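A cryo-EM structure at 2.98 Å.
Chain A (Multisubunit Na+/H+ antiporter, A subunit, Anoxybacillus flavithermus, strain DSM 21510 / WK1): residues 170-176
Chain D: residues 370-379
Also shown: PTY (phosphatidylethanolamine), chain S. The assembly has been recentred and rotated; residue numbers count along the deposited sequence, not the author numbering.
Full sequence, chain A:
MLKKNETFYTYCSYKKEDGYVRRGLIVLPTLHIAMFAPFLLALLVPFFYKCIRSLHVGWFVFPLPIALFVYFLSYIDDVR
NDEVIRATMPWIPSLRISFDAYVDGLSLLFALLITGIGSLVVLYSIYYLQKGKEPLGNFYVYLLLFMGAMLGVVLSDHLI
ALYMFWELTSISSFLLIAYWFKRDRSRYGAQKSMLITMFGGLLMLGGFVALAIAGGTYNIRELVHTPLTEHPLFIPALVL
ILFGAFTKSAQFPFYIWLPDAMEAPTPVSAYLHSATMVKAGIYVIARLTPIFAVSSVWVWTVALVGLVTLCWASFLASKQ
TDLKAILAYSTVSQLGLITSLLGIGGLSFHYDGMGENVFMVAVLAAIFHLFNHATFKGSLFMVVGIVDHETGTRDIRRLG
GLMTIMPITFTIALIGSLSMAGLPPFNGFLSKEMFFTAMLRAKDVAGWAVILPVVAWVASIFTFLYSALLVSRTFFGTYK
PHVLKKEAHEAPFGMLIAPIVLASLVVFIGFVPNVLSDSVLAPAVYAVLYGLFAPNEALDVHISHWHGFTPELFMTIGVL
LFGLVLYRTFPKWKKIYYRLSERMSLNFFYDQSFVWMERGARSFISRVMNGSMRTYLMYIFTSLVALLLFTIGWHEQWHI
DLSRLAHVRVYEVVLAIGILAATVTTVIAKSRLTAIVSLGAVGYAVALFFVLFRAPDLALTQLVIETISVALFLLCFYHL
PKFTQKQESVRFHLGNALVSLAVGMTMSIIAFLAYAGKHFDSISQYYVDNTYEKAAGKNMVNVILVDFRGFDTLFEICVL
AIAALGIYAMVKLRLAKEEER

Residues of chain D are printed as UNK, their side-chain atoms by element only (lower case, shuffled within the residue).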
# COMPACT_ATOMS: atom_id res chain seq x y z
N SER A 170 -61.23 49.68 -54.80
CA SER A 170 -60.20 50.72 -54.66
C SER A 170 -58.85 50.27 -55.21
O SER A 170 -58.18 51.03 -55.91
CB SER A 170 -60.07 51.11 -53.19
OG SER A 170 -59.08 52.11 -53.05
N ILE A 171 -58.47 49.01 -54.95
CA ILE A 171 -57.16 48.53 -55.41
C ILE A 171 -57.14 48.34 -56.93
O ILE A 171 -56.16 48.71 -57.60
CB ILE A 171 -56.78 47.24 -54.66
CG1 ILE A 171 -56.66 47.51 -53.17
CG2 ILE A 171 -55.45 46.70 -55.16
CD1 ILE A 171 -56.60 46.27 -52.34
N SER A 172 -58.22 47.79 -57.49
CA SER A 172 -58.29 47.60 -58.94
C SER A 172 -58.33 48.93 -59.68
O SER A 172 -57.74 49.07 -60.76
CB SER A 172 -59.50 46.74 -59.28
OG SER A 172 -60.69 47.37 -58.86
N SER A 173 -59.00 49.94 -59.11
CA SER A 173 -58.99 51.26 -59.71
C SER A 173 -57.63 51.92 -59.62
O SER A 173 -57.21 52.61 -60.56
CB SER A 173 -60.05 52.12 -59.05
OG SER A 173 -59.76 52.31 -57.68
N PHE A 174 -56.93 51.73 -58.49
CA PHE A 174 -55.54 52.16 -58.36
C PHE A 174 -54.65 51.55 -59.43
O PHE A 174 -53.75 52.22 -59.96
CB PHE A 174 -55.03 51.80 -56.97
CG PHE A 174 -53.54 51.90 -56.82
CD1 PHE A 174 -52.92 53.13 -56.76
CD2 PHE A 174 -52.76 50.76 -56.73
CE1 PHE A 174 -51.54 53.22 -56.63
CE2 PHE A 174 -51.39 50.84 -56.60
CZ PHE A 174 -50.78 52.07 -56.55
N LEU A 175 -54.89 50.29 -59.76
CA LEU A 175 -54.11 49.65 -60.82
C LEU A 175 -54.47 50.20 -62.20
O LEU A 175 -53.59 50.38 -63.05
CB LEU A 175 -54.34 48.14 -60.78
CG LEU A 175 -53.72 47.42 -59.59
CD1 LEU A 175 -54.22 46.00 -59.53
CD2 LEU A 175 -52.22 47.45 -59.73
N LEU A 176 -55.76 50.48 -62.43
CA LEU A 176 -56.20 50.94 -63.75
C LEU A 176 -55.78 52.37 -64.05
O LEU A 176 -55.55 52.70 -65.22
CB LEU A 176 -57.71 50.80 -63.87
CG LEU A 176 -58.22 49.40 -64.17
CD1 LEU A 176 -59.70 49.33 -63.98
CD2 LEU A 176 -57.87 49.08 -65.60
N UNK D 370 -42.20 41.56 -58.15
CA UNK D 370 -42.97 42.78 -58.01
C UNK D 370 -44.39 42.53 -57.55
O UNK D 370 -44.87 43.18 -56.61
N UNK D 371 -45.08 41.58 -58.17
CA UNK D 371 -46.44 41.33 -57.73
C UNK D 371 -46.50 40.57 -56.42
O UNK D 371 -47.48 40.73 -55.67
c UNK D 371 -49.11 43.33 -59.11
n UNK D 371 -47.20 42.55 -61.99
c UNK D 371 -49.59 45.03 -60.74
c UNK D 371 -46.79 41.51 -61.20
c UNK D 371 -48.24 42.73 -60.02
c UNK D 371 -49.77 44.47 -59.48
c UNK D 371 -48.08 43.32 -61.29
c UNK D 371 -47.23 40.64 -58.84
c UNK D 371 -48.75 44.47 -61.66
c UNK D 371 -47.42 41.56 -60.00
N UNK D 372 -45.45 39.82 -56.08
CA UNK D 372 -45.36 39.23 -54.75
C UNK D 372 -45.19 40.30 -53.67
O UNK D 372 -45.82 40.21 -52.61
c UNK D 372 -44.20 38.24 -54.70
N UNK D 373 -44.37 41.32 -53.94
CA UNK D 373 -44.22 42.41 -52.98
C UNK D 373 -45.49 43.24 -52.88
O UNK D 373 -45.80 43.76 -51.80
c UNK D 373 -43.04 43.30 -53.35
c UNK D 373 -42.29 46.39 -50.50
c UNK D 373 -43.12 45.70 -52.62
c UNK D 373 -42.17 44.10 -51.14
c UNK D 373 -41.93 45.10 -50.22
c UNK D 373 -42.89 46.70 -51.70
c UNK D 373 -42.77 44.39 -52.36
N UNK D 374 -46.23 43.37 -53.98
CA UNK D 374 -47.51 44.07 -53.97
C UNK D 374 -48.52 43.36 -53.07
O UNK D 374 -49.19 43.99 -52.24
c UNK D 374 -49.30 44.96 -55.54
c UNK D 374 -50.49 44.30 -55.82
c UNK D 374 -51.66 45.00 -55.96
c UNK D 374 -51.67 46.36 -55.82
c UNK D 374 -50.50 47.04 -55.55
c UNK D 374 -49.32 46.34 -55.42
c UNK D 374 -48.02 44.19 -55.40
N UNK D 375 -48.63 42.03 -53.21
CA UNK D 375 -49.53 41.27 -52.35
C UNK D 375 -49.04 41.27 -50.90
O UNK D 375 -49.86 41.33 -49.97
c UNK D 375 -50.60 38.99 -52.04
c UNK D 375 -49.69 39.84 -52.91
c UNK D 375 -51.66 40.55 -54.34
c UNK D 375 -50.30 39.91 -54.31
N UNK D 376 -47.72 41.29 -50.68
CA UNK D 376 -47.18 41.35 -49.32
C UNK D 376 -47.49 42.68 -48.65
O UNK D 376 -47.83 42.72 -47.47
c UNK D 376 -45.68 41.10 -49.35
N UNK D 377 -47.40 43.78 -49.41
CA UNK D 377 -47.73 45.10 -48.89
C UNK D 377 -49.21 45.21 -48.53
O UNK D 377 -49.56 45.71 -47.45
c UNK D 377 -47.36 46.16 -49.93
N UNK D 378 -50.08 44.74 -49.43
CA UNK D 378 -51.51 44.81 -49.14
C UNK D 378 -51.91 43.88 -48.02
O UNK D 378 -52.90 44.14 -47.32
c UNK D 378 -52.20 45.42 -51.59
c UNK D 378 -52.32 44.49 -50.39
c UNK D 378 -52.62 46.83 -51.24
c UNK D 378 -53.06 44.86 -52.69
N UNK D 379 -51.18 42.78 -47.82
CA UNK D 379 -51.46 41.92 -46.68
C UNK D 379 -50.93 42.49 -45.38
O UNK D 379 -51.49 42.21 -44.31
c UNK D 379 -50.86 40.54 -46.93
o UNK D 379 -49.46 40.64 -47.05
C1 PTY S . -49.24 39.37 -65.64
C2 PTY S . -43.98 38.50 -69.51
C3 PTY S . -44.00 39.77 -68.64
O4 PTY S . -50.14 39.12 -64.54
C5 PTY S . -46.80 39.55 -66.20
C6 PTY S . -47.83 39.33 -65.12
O7 PTY S . -47.59 38.01 -64.54
C8 PTY S . -46.78 37.93 -63.47
O10 PTY S . -46.22 38.88 -62.99
C11 PTY S . -46.69 36.53 -62.95
C12 PTY S . -46.96 36.46 -61.46
C13 PTY S . -48.33 36.98 -61.09
C14 PTY S . -48.61 37.00 -59.60
C15 PTY S . -50.00 37.52 -59.26
C16 PTY S . -50.12 38.08 -57.85
C17 PTY S . -50.70 37.13 -56.82
C18 PTY S . -52.22 37.13 -56.75
C19 PTY S . -52.76 36.46 -55.49
C20 PTY S . -54.27 36.53 -55.33
C21 PTY S . -54.78 35.82 -54.09
C22 PTY S . -56.27 35.56 -54.10
C23 PTY S . -56.69 34.40 -53.20
C24 PTY S . -58.19 34.15 -53.16
C25 PTY S . -58.80 33.67 -54.46
C26 PTY S . -60.31 33.45 -54.37
C27 PTY S . -60.98 33.05 -55.68
C28 PTY S . -62.49 32.93 -55.55
C29 PTY S . -63.16 32.37 -56.78
C30 PTY S . -50.69 40.19 -63.96
C31 PTY S . -51.64 39.79 -62.87
O30 PTY S . -50.46 41.32 -64.29
C32 PTY S . -51.19 40.24 -61.48
C33 PTY S . -51.53 41.68 -61.20
C34 PTY S . -52.86 41.89 -60.50
C35 PTY S . -52.86 41.58 -59.01
C36 PTY S . -54.16 41.95 -58.34
C37 PTY S . -54.21 41.70 -56.84
C38 PTY S . -55.51 42.16 -56.20
C39 PTY S . -55.52 42.10 -54.68
C40 PTY S . -55.53 40.70 -54.10
C41 PTY S . -56.77 39.89 -54.43
P1 PTY S . -45.86 41.49 -67.77
O11 PTY S . -45.38 40.20 -68.57
O12 PTY S . -44.63 42.05 -67.05
O13 PTY S . -46.55 42.45 -68.65
O14 PTY S . -46.84 40.93 -66.63
N1 PTY S . -43.70 37.34 -68.66

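Position 370 has no side-chain atoms, so it is glycine; Gly370(D) offers nothing to the chain A stretch and serves here as backbone, its O accepting from the N of position 374 at 3.0 Å. Position 371 carries one carbon followed by fused five- and six-membered rings holding eight carbons and one nitrogen, the indole of tryptophan. Although its CA-to-CB bond points sideways, the long ring system lets Trp371(D) reach across, and its CH2 lies 3.7 Å from CD2 of Leu175(A), which sits at the ring edge. The lipid's C33 lies over one face, so the broad indole meets protein and acyl chain at once.

Position 372 has a single carbon and is alanine; Ala372(D) is out of reach of the chain A stretch, where a methyl suffices. Position 373 shows one carbon and then a six-carbon ring, with no further atom: phenylalanine. The ring of Phe373(D) is out of reach of the chain A stretch and is buried in the assembly.

Position 374 repeats that pattern, one carbon and a ring of six; unlike 373, its CA-to-CB bond points toward the chain A stretch, and it touches three residues there. The plain ring makes it phenylalanine too. In Phe374(D), CZ lies 3.9 Å from CG2 of Ile171(A) and 4.1 Å from CD2 of Leu175(A), while CE1 lies 4.0 Å from CE2 of Phe174(A). The two phenyl rings meet edge to edge. A long, flat, wholly apolar side chain suits this place, because it spans the gap between well-separated helices.

Position 375 has four carbons, forked at the first with one arm two carbons long: isoleucine. Ile375(D) makes no contact with the chain A stretch; its CD1 packs 3.8 Å from C37 of the lipid, an acyl-chain carbon that an apolar side chain suits. Positions 376 and 377 each carry one carbon and are alanines; neither Ala376(D) nor Ala377(D) reaches the partner stretch.

Position 378 has four carbons forked at the second, and one of its end carbons touches Ile171(A); the fork identifies leucine. Leu378(D) points toward the chain A stretch, and its branched apolar end extends to place CD1 3.8 Å from CD1 of Ile171(A). Position 379 bears one carbon and one oxygen, a serine; the hydroxyl of Ser379(D) turns back to its own helix, with OG 2.7 Å from O of Ala376(D).

The contact is purely apolar, with no hydrogen bond between the stretches. The helix axes approach no closer than 13.7 Å, at 142° between their directions, so side chains must bridge the space. Positions 371, 374 and 378, spaced about a turn apart, meet Ile171(A), Phe174(A) and Leu175(A), burying a modest 221 Å² in all.

Chain D 370-379: GWAFFIAALS
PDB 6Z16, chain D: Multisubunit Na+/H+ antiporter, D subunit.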